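Local structure of lytic switch protein BZLF1 (2C9L) at residues P50-V54 against D55-P59. The protein switches Epstein-Barr virus from latency to the lytic cycle, binding methylated viral DNA as a homodimer through its bZIP domain. The protein carries 2 engineered substitutions. Numbering follows the deposited sequence.
Sequences PSLDV and DSIIP
The backbone NH of Ser56 is shared by two oxygens of Asp53. It gives a bond of 3.1 Å from Ser56 N to Asp53 O, with the donor standing well above the carbonyl plane, and a weak one of 3.2 Å to the carboxylate oxygen Asp53 OD1. The second is a capping bond: Asp53 occupies the N-cap of the short helix 54-57, in the C-terminal tail that follows the long bZIP helix. Its CG lies anti to the backbone N (chi1 -168°), which swings the carboxylate forward over Ser56 N. Aspartate suits this place because its short side chain can supplement the backbone acceptor at the start of the helix, and its negative charge probably gains from the positive end of the helix dipole.

At the other end of the turn, Val54 O takes Ile58 N at 3.0 Å, nearly in line with the carbonyl, and a weak second bond from Ile57 N at 2.9 Å. The helix then ends, as Ile58 leaves helical geometry.

The apolar contact joins Leu52 to Ile57, whose side chains run roughly perpendicular to each other. Leu52 CD1 meets Ile57 CD1 at 3.3 Å, closer than two methyl groups normally sit. Branched aliphatic residues fit here: Leu52 packs on Met48 and Ile57 on Leu44, both of the second subunit, while buried Val54 and Ile58 reach its Leu41. The carboxylate of Asp55 has its main partner outside the turn, a salt bridge from OD2 to Arg60 NE.

Polar groups thus cap and close one small turn. Backbone carbonyls bonded to Lys46 and Arg42 join Val54 in tying it to its own helix 2-48, while its aliphatic side chains add apolar contacts on the zipper's flank, consistent with a contribution to the dimer.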
loop_
_atom_site.group_PDB
_atom_site.type_symbol
_atom_site.label_atom_id
_atom_site.label_comp_id
_atom_site.label_asym_id
_atom_site.label_seq_id
_atom_site.Cartn_x
_atom_site.Cartn_y
_atom_site.Cartn_z
ATOM N N PRO C 50 -22.976 -13.477 14.070
ATOM C CA PRO C 50 -22.249 -14.079 15.190
ATOM C C PRO C 50 -21.905 -15.550 14.977
ATOM O O PRO C 50 -20.948 -16.060 15.556
ATOM C CB PRO C 50 -23.207 -13.876 16.362
ATOM C CG PRO C 50 -23.884 -12.594 16.015
ATOM C CD PRO C 50 -24.189 -12.788 14.550
ATOM N N SER C 51 -22.680 -16.224 14.136
ATOM C CA SER C 51 -22.469 -17.643 13.873
ATOM C C SER C 51 -21.583 -17.948 12.670
ATOM O O SER C 51 -21.449 -19.106 12.275
ATOM C CB SER C 51 -23.825 -18.333 13.695
ATOM O OG SER C 51 -24.639 -17.620 12.777
ATOM N N LEU C 52 -20.967 -16.921 12.096
ATOM C CA LEU C 52 -20.115 -17.113 10.926
ATOM C C LEU C 52 -18.618 -17.026 11.242
ATOM O O LEU C 52 -18.162 -16.081 11.892
ATOM C CB LEU C 52 -20.485 -16.080 9.855
ATOM C CG LEU C 52 -19.819 -16.203 8.483
ATOM C CD1 LEU C 52 -20.150 -17.551 7.864
ATOM C CD2 LEU C 52 -20.301 -15.070 7.589
ATOM N N ASP C 53 -17.857 -18.017 10.779
ATOM C CA ASP C 53 -16.412 -18.050 11.001
ATOM C C ASP C 53 -15.717 -17.316 9.857
ATOM O O ASP C 53 -15.259 -17.934 8.895
ATOM C CB ASP C 53 -15.906 -19.495 11.055
ATOM C CG ASP C 53 -14.477 -19.591 11.560
ATOM O OD1 ASP C 53 -13.696 -18.652 11.303
ATOM O OD2 ASP C 53 -14.131 -20.603 12.206
ATOM N N VAL C 54 -15.639 -15.996 9.972
ATOM C CA VAL C 54 -15.025 -15.176 8.937
ATOM C C VAL C 54 -13.587 -15.562 8.591
ATOM O O VAL C 54 -13.249 -15.728 7.421
ATOM C CB VAL C 54 -15.049 -13.694 9.337
ATOM C CG1 VAL C 54 -14.551 -12.842 8.188
ATOM C CG2 VAL C 54 -16.464 -13.291 9.738
ATOM N N ASP C 55 -12.746 -15.709 9.608
ATOM C CA ASP C 55 -11.345 -16.053 9.390
ATOM C C ASP C 55 -11.147 -17.325 8.579
ATOM O O ASP C 55 -10.109 -17.505 7.947
ATOM C CB ASP C 55 -10.616 -16.183 10.729
ATOM C CG ASP C 55 -10.655 -14.904 11.538
ATOM O OD1 ASP C 55 -11.688 -14.635 12.186
ATOM O OD2 ASP C 55 -9.657 -14.157 11.513
ATOM N N SER C 56 -12.141 -18.205 8.600
ATOM C CA SER C 56 -12.056 -19.458 7.862
ATOM C C SER C 56 -12.472 -19.273 6.410
ATOM O O SER C 56 -11.950 -19.938 5.516
ATOM C CB SER C 56 -12.939 -20.519 8.519
ATOM O OG SER C 56 -12.526 -20.760 9.851
ATOM N N ILE C 57 -13.420 -18.371 6.181
ATOM C CA ILE C 57 -13.904 -18.100 4.834
ATOM C C ILE C 57 -12.886 -17.262 4.073
ATOM O O ILE C 57 -12.309 -17.710 3.079
ATOM C CB ILE C 57 -15.240 -17.340 4.870
ATOM C CG1 ILE C 57 -16.299 -18.187 5.575
ATOM C CG2 ILE C 57 -15.677 -16.985 3.458
ATOM C CD1 ILE C 57 -17.618 -17.481 5.749
ATOM N N ILE C 58 -12.678 -16.036 4.540
ATOM C CA ILE C 58 -11.724 -15.135 3.913
ATOM C C ILE C 58 -10.506 -15.052 4.817
ATOM O O ILE C 58 -10.408 -14.168 5.670
ATOM C CB ILE C 58 -12.321 -13.725 3.728
ATOM C CG1 ILE C 58 -13.617 -13.813 2.919
ATOM C CG2 ILE C 58 -11.317 -12.824 3.012
ATOM C CD1 ILE C 58 -14.299 -12.472 2.699
ATOM N N PRO C 59 -9.552 -15.980 4.639
ATOM C CA PRO C 59 -8.342 -15.993 5.461
ATOM C C PRO C 59 -7.633 -14.646 5.503
ATOM O O PRO C 59 -7.644 -13.896 4.528
ATOM C CB PRO C 59 -7.495 -17.089 4.812
ATOM C CG PRO C 59 -7.936 -17.058 3.379
ATOM C CD PRO C 59 -9.430 -16.921 3.513
#